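Local coordinates for protein cycloalternan-forming enzyme (Listeria monocytogenes serovar 1/2a, PDB 5F7U) that belongs to glycoside hydrolase family 31, joining a TIM-barrel domain to several beta-rich domains, and carries bound glycans and magnesium ions, at residues S293-Y297 and P728-R734; A394-E400 and G450-W456; T116-Q122 and N223-T229. The protein carries 1 engineered substitution. All blocks are in the same frame, centred on the assembly; numbering follows the deposited sequence.

Contact 1: S293-Y297 and P728-R734; sequences SANKY and PEDVNAR
Arg734 lays its guanidinium against the methyl of Ala294, in the turn between strands 287-293 and 297-301. From CB the arginine sets CG beside the backbone N (chi1 -69°), and the chain bends once, at chi2 (-75°), which brings its outer half back over its own loop and up to the neighbouring turn. CD is the first atom to touch, 3.7 Å from Ala294 CB. NE comes closer, 3.4 Å from the same methyl, which sits over one face of the guanidinium, off toward the rim. NE also donates to Pro728 O at 2.9 Å. Further out, NH2 gives a second hydrogen bond to that oxygen, likewise at 2.9 Å, so the group grips one carbonyl of its own loop side-on, with Pro728 O lying close to the guanidinium plane. NH1, the other tip, donates to a water at 2.7 Å; this water in turn donates to Asn295 OD1 at 2.9 Å and so links the two loops indirectly.

Beside this, Lys296 runs out as an extended chain to Glu729. Its NZ forms a salt bridge with Glu729 OE2 at 2.7 Å, arriving from above the carboxylate plane. The turn is braced from within: Ser293 OG accepts from Asn295 N in an ST turn, and also binds Glu248. Asp730 OD1 makes the matching Asx turn with Asn732 N in the other loop.

The contact joins the mutarotase-like family region to the C-terminal family region at the surface. Its chemistry is mixed: bonds within 728-734 fix the guanidinium, the Ala294 methyl packs on its face, and across the gap one water bridge and one salt bridge supply polar links, the latter at the margin, where solvent would probably weaken its pull.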
loop_
_atom_site.group_PDB
_atom_site.type_symbol
_atom_site.label_atom_id
_atom_site.label_comp_id
_atom_site.label_asym_id
_atom_site.label_seq_id
_atom_site.Cartn_x
_atom_site.Cartn_y
_atom_site.Cartn_z
ATOM N N SER A 293 5.954 14.046 -2.659
ATOM C CA SER A 293 7.266 14.297 -3.251
ATOM C C SER A 293 8.345 14.147 -2.206
ATOM O O SER A 293 8.166 14.553 -1.055
ATOM C CB SER A 293 7.314 15.691 -3.874
ATOM O OG SER A 293 8.663 16.082 -4.092
ATOM N N ALA A 294 9.491 13.592 -2.618
ATOM C CA ALA A 294 10.642 13.534 -1.740
ATOM C C ALA A 294 11.227 14.927 -1.427
ATOM O O ALA A 294 12.095 15.050 -0.565
ATOM C CB ALA A 294 11.687 12.589 -2.307
ATOM N N ASN A 295 10.725 15.973 -2.092
ATOM C CA ASN A 295 11.003 17.362 -1.696
ATOM C C ASN A 295 10.161 17.865 -0.525
ATOM O O ASN A 295 10.122 19.064 -0.244
ATOM C CB ASN A 295 10.946 18.309 -2.905
ATOM C CG ASN A 295 12.155 18.135 -3.801
ATOM O OD1 ASN A 295 12.994 17.266 -3.538
ATOM N ND2 ASN A 295 12.244 18.914 -4.863
ATOM N N LYS A 296 9.486 16.924 0.144
ATOM C CA LYS A 296 8.876 17.148 1.476
ATOM C C LYS A 296 7.528 17.885 1.427
ATOM O O LYS A 296 7.233 18.745 2.276
ATOM C CB LYS A 296 9.845 17.850 2.437
ATOM C CG LYS A 296 11.157 17.106 2.627
ATOM C CD LYS A 296 11.964 17.733 3.743
ATOM C CE LYS A 296 13.271 16.966 3.882
ATOM N NZ LYS A 296 14.125 17.530 4.958
ATOM N N TYR A 297 6.706 17.527 0.445
ATOM C CA TYR A 297 5.322 17.979 0.431
ATOM C C TYR A 297 4.477 16.908 -0.251
ATOM O O TYR A 297 4.991 16.072 -1.002
ATOM C CB TYR A 297 5.167 19.356 -0.266
ATOM C CG TYR A 297 5.420 19.255 -1.758
ATOM C CD1 TYR A 297 6.723 19.330 -2.258
ATOM C CD2 TYR A 297 4.374 19.034 -2.645
ATOM C CE1 TYR A 297 6.979 19.187 -3.614
ATOM C CE2 TYR A 297 4.612 18.880 -4.019
ATOM C CZ TYR A 297 5.922 18.978 -4.483
ATOM O OH TYR A 297 6.172 18.813 -5.810
ATOM N N PRO A 728 13.794 10.704 3.121
ATOM C CA PRO A 728 13.558 11.417 1.867
ATOM C C PRO A 728 14.762 12.156 1.301
ATOM O O PRO A 728 14.803 12.387 0.089
ATOM C CB PRO A 728 12.452 12.414 2.228
ATOM C CG PRO A 728 12.557 12.580 3.708
ATOM C CD PRO A 728 12.941 11.231 4.212
ATOM N N GLU A 729 15.726 12.493 2.155
ATOM C CA GLU A 729 16.927 13.210 1.692
ATOM C C GLU A 729 17.991 12.276 1.157
ATOM O O GLU A 729 18.957 12.728 0.533
ATOM C CB GLU A 729 17.535 14.030 2.822
ATOM C CG GLU A 729 16.596 15.089 3.366
ATOM C CD GLU A 729 17.287 16.011 4.329
ATOM O OE1 GLU A 729 18.333 15.611 4.904
ATOM O OE2 GLU A 729 16.798 17.139 4.489
ATOM N N ASP A 730 17.821 10.982 1.397
ATOM C CA ASP A 730 18.826 9.992 1.022
ATOM C C ASP A 730 18.738 9.677 -0.462
ATOM O O ASP A 730 17.813 8.995 -0.905
ATOM C CB ASP A 730 18.663 8.729 1.858
ATOM C CG ASP A 730 19.835 7.759 1.697
ATOM O OD1 ASP A 730 20.408 7.653 0.581
ATOM O OD2 ASP A 730 20.169 7.085 2.688
ATOM N N VAL A 731 19.732 10.148 -1.215
ATOM C CA VAL A 731 19.720 9.994 -2.680
ATOM C C VAL A 731 19.654 8.536 -3.148
ATOM O O VAL A 731 19.157 8.251 -4.251
ATOM C CB VAL A 731 20.868 10.759 -3.376
ATOM C CG1 VAL A 731 20.711 12.251 -3.121
ATOM C CG2 VAL A 731 22.225 10.273 -2.902
ATOM N N ASN A 732 20.144 7.618 -2.316
ATOM C CA ASN A 732 20.131 6.215 -2.692
ATOM C C ASN A 732 18.789 5.533 -2.459
ATOM O O ASN A 732 18.583 4.432 -2.930
ATOM C CB ASN A 732 21.239 5.442 -1.992
ATOM C CG ASN A 732 22.521 5.416 -2.814
ATOM O OD1 ASN A 732 23.443 6.129 -2.500
ATOM N ND2 ASN A 732 22.552 4.610 -3.911
ATOM N N ALA A 733 17.917 6.182 -1.692
ATOM C CA ALA A 733 16.614 5.606 -1.305
ATOM C C ALA A 733 15.515 5.910 -2.314
ATOM O O ALA A 733 14.445 5.312 -2.247
ATOM C CB ALA A 733 16.198 6.129 0.066
ATOM N N ARG A 734 15.789 6.813 -3.246
ATOM C CA ARG A 734 14.740 7.471 -4.044
ATOM C C ARG A 734 13.937 6.521 -4.935
ATOM O O ARG A 734 12.715 6.667 -5.050
ATOM C CB ARG A 734 15.329 8.611 -4.885
ATOM C CG ARG A 734 15.797 9.806 -4.049
ATOM C CD ARG A 734 14.576 10.591 -3.572
ATOM N NE ARG A 734 14.906 11.722 -2.711
ATOM C CZ ARG A 734 15.103 12.967 -3.144
ATOM N NH1 ARG A 734 15.027 13.269 -4.449
ATOM N NH2 ARG A 734 15.364 13.931 -2.260
HETATM O O HOH W 1 15.471 15.977 -4.452
#

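Contact 2: A394-E400 and G450-W456; sequences ATGFVLE and GMNIVLW. With GLC (alpha-D-glucopyranose), chain F; GLC (alpha-D-glucopyranose), chain B.
Phe397, Leu399 and Ile453 make the apolar centre where the second and third strands of the TIM barrel, 396-399 and 452-456, run parallel. Ile453 CD1 lies 3.8 Å from Phe397 CD1 and 3.8 Å from Leu399 CD1, bridging two residues of the neighbouring strand. Ile453 CG1 stands anti to its backbone N (chi1 -171°), so the side chain runs beside that of Phe397, while Met451 SD meets the phenyl ring at its edge. This face packs under helices 377-389 and 439-448, the latter the helix of the beta-alpha-beta crossover between the two strands. On the other face Val398 CG2 and Val454 CG2 touch at 3.8 Å, next to Trp368 of the first strand.

Between the faces the backbones are paired through Val454 N to Phe397 O, Leu399 N to Val454 O and Trp456 N to Leu399 O. At the N-terminal end Asn452 ND2 adds a nearly straight bond to Thr395 O, 3.0 Å. The C-terminal ends open on a glycan pocket. Trp456 turns one face to C5 of the chain B glucose, and Glu400, its OE2 salt-bridged to Lys535, accepts at OE1 from Asn372 and, at 2.7 Å, from O4 of the chain F glucose.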
loop_
_atom_site.group_PDB
_atom_site.type_symbol
_atom_site.label_atom_id
_atom_site.label_comp_id
_atom_site.label_asym_id
_atom_site.label_seq_id
_atom_site.Cartn_x
_atom_site.Cartn_y
_atom_site.Cartn_z
ATOM N N ALA A 394 -3.625 -20.734 10.038
ATOM C CA ALA A 394 -4.207 -19.600 9.343
ATOM C C ALA A 394 -5.330 -18.994 10.187
ATOM O O ALA A 394 -5.856 -19.651 11.103
ATOM C CB ALA A 394 -4.739 -20.044 7.976
ATOM N N THR A 395 -5.694 -17.743 9.885
ATOM C CA THR A 395 -6.779 -17.071 10.616
ATOM C C THR A 395 -7.919 -16.584 9.730
ATOM O O THR A 395 -8.998 -16.261 10.235
ATOM C CB THR A 395 -6.265 -15.886 11.445
ATOM O OG1 THR A 395 -5.621 -14.947 10.580
ATOM C CG2 THR A 395 -5.291 -16.373 12.531
ATOM N N GLY A 396 -7.673 -16.507 8.421
ATOM C CA GLY A 396 -8.692 -16.022 7.487
ATOM C C GLY A 396 -9.025 -17.064 6.439
ATOM O O GLY A 396 -8.176 -17.856 6.049
ATOM N N PHE A 397 -10.277 -17.055 5.979
ATOM C CA PHE A 397 -10.770 -18.067 5.048
ATOM C C PHE A 397 -11.729 -17.371 4.088
ATOM O O PHE A 397 -12.600 -16.598 4.513
ATOM C CB PHE A 397 -11.486 -19.197 5.807
ATOM C CG PHE A 397 -11.688 -20.452 4.990
ATOM C CD1 PHE A 397 -12.714 -20.549 4.051
ATOM C CD2 PHE A 397 -10.868 -21.564 5.198
ATOM C CE1 PHE A 397 -12.880 -21.708 3.291
ATOM C CE2 PHE A 397 -11.032 -22.734 4.446
ATOM C CZ PHE A 397 -12.041 -22.811 3.495
ATOM N N VAL A 398 -11.556 -17.605 2.796
ATOM C CA VAL A 398 -12.408 -16.927 1.821
ATOM C C VAL A 398 -13.166 -17.977 1.027
ATOM O O VAL A 398 -12.572 -18.979 0.629
ATOM C CB VAL A 398 -11.588 -16.058 0.828
ATOM C CG1 VAL A 398 -12.519 -15.332 -0.159
ATOM C CG2 VAL A 398 -10.693 -15.051 1.568
ATOM N N LEU A 399 -14.466 -17.749 0.809
ATOM C CA LEU A 399 -15.221 -18.542 -0.166
ATOM C C LEU A 399 -15.700 -17.654 -1.290
ATOM O O LEU A 399 -16.344 -16.637 -1.042
ATOM C CB LEU A 399 -16.431 -19.249 0.470
ATOM C CG LEU A 399 -16.129 -20.523 1.256
ATOM C CD1 LEU A 399 -17.454 -21.027 1.797
ATOM C CD2 LEU A 399 -15.499 -21.571 0.343
ATOM N N GLU A 400 -15.401 -18.062 -2.519
ATOM C CA GLU A 400 -15.866 -17.360 -3.696
ATOM C C GLU A 400 -16.991 -18.096 -4.371
ATOM O O GLU A 400 -18.055 -17.502 -4.632
ATOM C CB GLU A 400 -14.718 -17.127 -4.680
ATOM C CG GLU A 400 -13.644 -16.217 -4.113
ATOM C CD GLU A 400 -12.707 -15.666 -5.160
ATOM O OE1 GLU A 400 -12.479 -16.342 -6.199
ATOM O OE2 GLU A 400 -12.194 -14.544 -4.936
ATOM N N GLY A 450 -10.106 -21.818 14.367
ATOM C CA GLY A 450 -9.513 -20.522 14.713
ATOM C C GLY A 450 -9.446 -19.579 13.520
ATOM O O GLY A 450 -8.632 -18.653 13.496
ATOM N N MET A 451 -10.303 -19.814 12.529
ATOM C CA MET A 451 -10.361 -18.969 11.343
ATOM C C MET A 451 -11.685 -18.227 11.259
ATOM O O MET A 451 -12.616 -18.497 12.009
ATOM C CB MET A 451 -10.106 -19.776 10.065
ATOM C CG MET A 451 -8.881 -20.668 10.142
ATOM S SD MET A 451 -8.491 -21.488 8.598
ATOM C CE MET A 451 -7.362 -22.720 9.245
ATOM N N ASN A 452 -11.736 -17.280 10.339
ATOM C CA ASN A 452 -12.834 -16.357 10.176
ATOM C C ASN A 452 -13.097 -16.310 8.693
ATOM O O ASN A 452 -12.165 -16.277 7.894
ATOM C CB ASN A 452 -12.413 -14.976 10.663
ATOM C CG ASN A 452 -12.020 -14.964 12.121
ATOM O OD1 ASN A 452 -12.848 -14.669 12.943
ATOM N ND2 ASN A 452 -10.767 -15.328 12.448
ATOM N N ILE A 453 -14.365 -16.311 8.315
ATOM C CA ILE A 453 -14.702 -16.563 6.913
ATOM C C ILE A 453 -15.348 -15.343 6.270
ATOM O O ILE A 453 -16.209 -14.708 6.872
ATOM C CB ILE A 453 -15.620 -17.813 6.775
ATOM C CG1 ILE A 453 -15.799 -18.220 5.297
ATOM C CG2 ILE A 453 -16.973 -17.628 7.485
ATOM C CD1 ILE A 453 -16.295 -19.656 5.131
ATOM N N VAL A 454 -14.940 -15.023 5.051
ATOM C CA VAL A 454 -15.610 -13.965 4.279
ATOM C C VAL A 454 -16.197 -14.542 2.983
ATOM O O VAL A 454 -15.677 -15.536 2.451
ATOM C CB VAL A 454 -14.691 -12.726 3.994
ATOM C CG1 VAL A 454 -14.128 -12.167 5.301
ATOM C CG2 VAL A 454 -13.572 -13.061 3.034
ATOM N N LEU A 455 -17.298 -13.956 2.512
ATOM C CA LEU A 455 -17.949 -14.415 1.274
ATOM C C LEU A 455 -17.828 -13.380 0.158
ATOM O O LEU A 455 -17.984 -12.187 0.375
ATOM C CB LEU A 455 -19.444 -14.704 1.539
ATOM C CG LEU A 455 -19.765 -15.768 2.593
ATOM C CD1 LEU A 455 -21.279 -15.991 2.608
ATOM C CD2 LEU A 455 -19.039 -17.081 2.298
ATOM N N TRP A 456 -17.607 -13.868 -1.053
ATOM C CA TRP A 456 -17.414 -13.028 -2.246
ATOM C C TRP A 456 -18.729 -12.354 -2.641
ATOM O O TRP A 456 -19.808 -12.991 -2.594
ATOM C CB TRP A 456 -16.936 -13.945 -3.359
ATOM C CG TRP A 456 -16.464 -13.356 -4.674
ATOM C CD1 TRP A 456 -15.170 -13.012 -5.005
ATOM C CD2 TRP A 456 -17.257 -13.131 -5.854
ATOM N NE1 TRP A 456 -15.123 -12.582 -6.320
ATOM C CE2 TRP A 456 -16.383 -12.651 -6.864
ATOM C CE3 TRP A 456 -18.617 -13.295 -6.161
ATOM C CZ2 TRP A 456 -16.832 -12.324 -8.155
ATOM C CZ3 TRP A 456 -19.068 -12.951 -7.461
ATOM C CH2 TRP A 456 -18.171 -12.475 -8.432
HETATM C C1 GLC F . -12.207 -11.478 -9.815
HETATM C C2 GLC F . -11.202 -11.383 -8.646
HETATM C C3 GLC F . -10.550 -12.737 -8.300
HETATM C C4 GLC F . -11.628 -13.810 -8.084
HETATM C C5 GLC F . -12.703 -13.759 -9.179
HETATM C C6 GLC F . -13.876 -14.691 -8.924
HETATM O O2 GLC F . -10.271 -10.320 -8.873
HETATM O O3 GLC F . -9.747 -12.643 -7.110
HETATM O O4 GLC F . -11.026 -15.117 -8.065
HETATM O O5 GLC F . -13.215 -12.434 -9.430
HETATM O O6 GLC F . -14.678 -14.658 -10.121
HETATM C C1 GLC B . -15.084 -15.995 -10.507
HETATM C C2 GLC B . -15.847 -15.943 -11.838
HETATM C C3 GLC B . -17.273 -15.412 -11.644
HETATM C C4 GLC B . -18.003 -16.176 -10.540
HETATM C C5 GLC B . -17.163 -16.087 -9.258
HETATM C C6 GLC B . -17.796 -16.739 -8.035
HETATM O O2 GLC B . -15.171 -15.079 -12.755
HETATM O O3 GLC B . -18.006 -15.504 -12.871
HETATM O O4 GLC B . -19.301 -15.599 -10.350
HETATM O O5 GLC B . -15.862 -16.663 -9.498
HETATM O O6 GLC B . -17.796 -18.158 -8.215
#

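Contact 3: T116-Q122 and N223-T229; sequences TDWEYVQ and NSLGWLT
Glu119 and Trp227 pair twice over, by backbone and by side chain, in the antiparallel pairing of strands 106-129 and 214-229. Trp227 NE1 donates to Glu119 OE1 at 2.8 Å; the bond is bent (141°), and the indole and carboxylate planes stand nearly perpendicular. The other carboxylate oxygen, OE2, is taken by Lys88 in a salt bridge, so each carboxylate oxygen has a partner. Glu119 N and Trp227 O, and Trp227 N and Glu119 O, close the hydrogen-bonded pair, each at 2.9 Å. Two residues along, Asp117 and Thr229 form the next hydrogen-bonded pair, and in the other direction Val121 N bonds to Leu225 O at 2.8 Å.

Trp227 CG sits between its backbone N and carbonyl carbon (chi1 52°), which folds the indole back across the neighbouring strand. Glu119 O therefore lies over the centre of the ring system, while Val121 CG2 reaches its rim in plane, 3.8 Å from Trp227 CZ3. Phe145 meets the same indole with its ring nearly parallel. Thr229 CG2 tucks against the carboxylate of Glu119, so that this side of the strand pair mixes methyls, an acid and an aromatic ring.

Trp118, Tyr120 and Leu228 occupy the opposite side, next to Gln237 and Gln239 of strand 235-243. Gly226, without a side chain, lets the Tyr120 ring come down close to the main chain, with CD1 3.6 Å from Gly226 CA. Thr116 OG1 touches the leucine at CD1 and CG. Leu228 crosses the Trp118 side chain obliquely and sets CB over one face of the indole in a CH-pi contact, 3.8 Å from the centroid of the six-membered ring and 3° off its normal.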
loop_
_atom_site.group_PDB
_atom_site.type_symbol
_atom_site.label_atom_id
_atom_site.label_comp_id
_atom_site.label_asym_id
_atom_site.label_seq_id
_atom_site.Cartn_x
_atom_site.Cartn_y
_atom_site.Cartn_z
ATOM N N THR A 116 -15.012 25.436 -26.225
ATOM C CA THR A 116 -14.264 26.016 -25.122
ATOM C C THR A 116 -12.852 26.455 -25.513
ATOM O O THR A 116 -12.325 26.060 -26.559
ATOM C CB THR A 116 -14.145 24.977 -23.991
ATOM O OG1 THR A 116 -13.585 23.772 -24.537
ATOM C CG2 THR A 116 -15.527 24.663 -23.388
ATOM N N ASP A 117 -12.254 27.288 -24.663
ATOM C CA ASP A 117 -10.824 27.549 -24.710
ATOM C C ASP A 117 -10.334 27.879 -23.312
ATOM O O ASP A 117 -11.137 28.167 -22.416
ATOM C CB ASP A 117 -10.477 28.679 -25.715
ATOM C CG ASP A 117 -9.068 28.534 -26.312
ATOM O OD1 ASP A 117 -8.221 27.772 -25.794
ATOM O OD2 ASP A 117 -8.801 29.210 -27.329
ATOM N N TRP A 118 -9.018 27.799 -23.127
ATOM C CA TRP A 118 -8.392 28.072 -21.832
ATOM C C TRP A 118 -8.375 29.551 -21.478
ATOM O O TRP A 118 -8.106 30.408 -22.330
ATOM C CB TRP A 118 -6.970 27.478 -21.799
ATOM C CG TRP A 118 -7.000 25.981 -21.732
ATOM C CD1 TRP A 118 -6.853 25.100 -22.773
ATOM C CD2 TRP A 118 -7.237 25.195 -20.570
ATOM N NE1 TRP A 118 -6.974 23.801 -22.315
ATOM C CE2 TRP A 118 -7.230 23.832 -20.972
ATOM C CE3 TRP A 118 -7.491 25.509 -19.222
ATOM C CZ2 TRP A 118 -7.422 22.780 -20.069
ATOM C CZ3 TRP A 118 -7.701 24.456 -18.312
ATOM C CH2 TRP A 118 -7.656 23.103 -18.749
ATOM N N GLU A 119 -8.674 29.828 -20.208
ATOM C CA GLU A 119 -8.488 31.147 -19.600
ATOM C C GLU A 119 -7.623 30.912 -18.372
ATOM O O GLU A 119 -7.778 29.886 -17.687
ATOM C CB GLU A 119 -9.821 31.744 -19.178
ATOM C CG GLU A 119 -10.777 32.000 -20.340
ATOM C CD GLU A 119 -12.121 32.563 -19.916
ATOM O OE1 GLU A 119 -12.446 32.608 -18.701
ATOM O OE2 GLU A 119 -12.876 32.954 -20.825
ATOM N N TYR A 120 -6.694 31.826 -18.109
ATOM C CA TYR A 120 -5.761 31.659 -16.996
ATOM C C TYR A 120 -5.799 32.867 -16.097
ATOM O O TYR A 120 -6.215 33.928 -16.512
ATOM C CB TYR A 120 -4.324 31.455 -17.490
ATOM C CG TYR A 120 -4.129 30.249 -18.377
ATOM C CD1 TYR A 120 -3.821 29.001 -17.815
ATOM C CD2 TYR A 120 -4.227 30.353 -19.781
ATOM C CE1 TYR A 120 -3.627 27.880 -18.618
ATOM C CE2 TYR A 120 -4.045 29.234 -20.592
ATOM C CZ TYR A 120 -3.741 28.011 -19.997
ATOM O OH TYR A 120 -3.552 26.898 -20.789
ATOM N N VAL A 121 -5.382 32.679 -14.850
ATOM C CA VAL A 121 -5.178 33.798 -13.933
ATOM C C VAL A 121 -4.054 34.657 -14.515
ATOM O O VAL A 121 -3.005 34.129 -14.911
ATOM C CB VAL A 121 -4.815 33.306 -12.506
ATOM C CG1 VAL A 121 -4.395 34.468 -11.624
ATOM C CG2 VAL A 121 -5.995 32.575 -11.875
ATOM N N GLN A 122 -4.290 35.969 -14.573
ATOM C CA GLN A 122 -3.251 36.925 -14.947
ATOM C C GLN A 122 -2.587 37.485 -13.684
ATOM O O GLN A 122 -1.566 36.947 -13.249
ATOM C CB GLN A 122 -3.804 38.025 -15.872
ATOM C CG GLN A 122 -2.821 39.154 -16.227
ATOM C CD GLN A 122 -1.510 38.661 -16.816
ATOM O OE1 GLN A 122 -1.497 37.794 -17.697
ATOM N NE2 GLN A 122 -0.387 39.229 -16.345
ATOM N N ASN A 223 0.847 32.428 -15.523
ATOM C CA ASN A 223 -0.389 31.955 -16.200
ATOM C C ASN A 223 -0.512 30.419 -16.089
ATOM O O ASN A 223 -0.835 29.698 -17.045
ATOM C CB ASN A 223 -0.450 32.433 -17.654
ATOM C CG ASN A 223 -0.328 33.933 -17.767
ATOM O OD1 ASN A 223 -1.003 34.682 -17.053
ATOM N ND2 ASN A 223 0.559 34.387 -18.651
ATOM N N SER A 224 -0.195 29.925 -14.903
ATOM C CA SER A 224 -0.100 28.493 -14.709
ATOM C C SER A 224 -1.499 27.932 -14.412
ATOM O O SER A 224 -1.828 26.800 -14.789
ATOM C CB SER A 224 0.899 28.210 -13.583
ATOM O OG SER A 224 0.414 28.684 -12.332
ATOM N N LEU A 225 -2.336 28.758 -13.784
ATOM C CA LEU A 225 -3.587 28.300 -13.217
ATOM C C LEU A 225 -4.755 28.722 -14.097
ATOM O O LEU A 225 -4.956 29.912 -14.343
ATOM C CB LEU A 225 -3.732 28.911 -11.812
ATOM C CG LEU A 225 -4.977 28.677 -10.962
ATOM C CD1 LEU A 225 -5.232 27.188 -10.738
ATOM C CD2 LEU A 225 -4.771 29.411 -9.651
ATOM N N GLY A 226 -5.520 27.738 -14.561
ATOM C CA GLY A 226 -6.522 28.008 -15.590
ATOM C C GLY A 226 -7.726 27.096 -15.601
ATOM O O GLY A 226 -7.771 26.095 -14.879
ATOM N N TRP A 227 -8.698 27.456 -16.430
ATOM C CA TRP A 227 -9.961 26.724 -16.551
ATOM C C TRP A 227 -10.364 26.780 -18.029
ATOM O O TRP A 227 -10.026 27.740 -18.758
ATOM C CB TRP A 227 -11.056 27.328 -15.652
ATOM C CG TRP A 227 -11.229 28.807 -15.859
ATOM C CD1 TRP A 227 -12.145 29.423 -16.668
ATOM C CD2 TRP A 227 -10.420 29.843 -15.302
ATOM N NE1 TRP A 227 -11.967 30.788 -16.625
ATOM C CE2 TRP A 227 -10.914 31.073 -15.796
ATOM C CE3 TRP A 227 -9.328 29.858 -14.410
ATOM C CZ2 TRP A 227 -10.351 32.316 -15.437
ATOM C CZ3 TRP A 227 -8.763 31.088 -14.059
ATOM C CH2 TRP A 227 -9.276 32.303 -14.577
ATOM N N LEU A 228 -11.088 25.750 -18.454
ATOM C CA LEU A 228 -11.479 25.557 -19.850
ATOM C C LEU A 228 -12.972 25.854 -19.966
ATOM O O LEU A 228 -13.782 25.186 -19.342
ATOM C CB LEU A 228 -11.155 24.107 -20.250
ATOM C CG LEU A 228 -11.499 23.681 -21.667
ATOM C CD1 LEU A 228 -10.683 24.468 -22.680
ATOM C CD2 LEU A 228 -11.227 22.186 -21.809
ATOM N N THR A 229 -13.336 26.887 -20.731
ATOM C CA THR A 229 -14.681 27.436 -20.669
ATOM C C THR A 229 -15.127 27.967 -22.030
ATOM O O THR A 229 -14.288 28.343 -22.860
ATOM C CB THR A 229 -14.788 28.567 -19.593
ATOM O OG1 THR A 229 -16.141 29.012 -19.489
ATOM C CG2 THR A 229 -13.925 29.785 -19.939
HETATM O O HOH W 2 -0.238 34.175 -13.585
#

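In the fold
Along the chain contact 3 comes first and is complete before contact 1 begins, while both segments of contact 2 fall between the two ends of contact 1. Contact 3 pairs strands 106-129 and 214-229 within the beta-rich N-terminal part; contact 1 ties a turn of the mutarotase-like family region to the C-terminal family region; contact 2 lies in the barrel. None touches another. The centres of contact 1 and contact 3 are about 32 Å apart. The centres of contact 1 and contact 2 are about 39 Å apart. In sequence, contact 1 joins chain on either side of the barrel region. Contact 2 lies across the molecular centre from both, with its C-terminal ends at one of the glycan pockets.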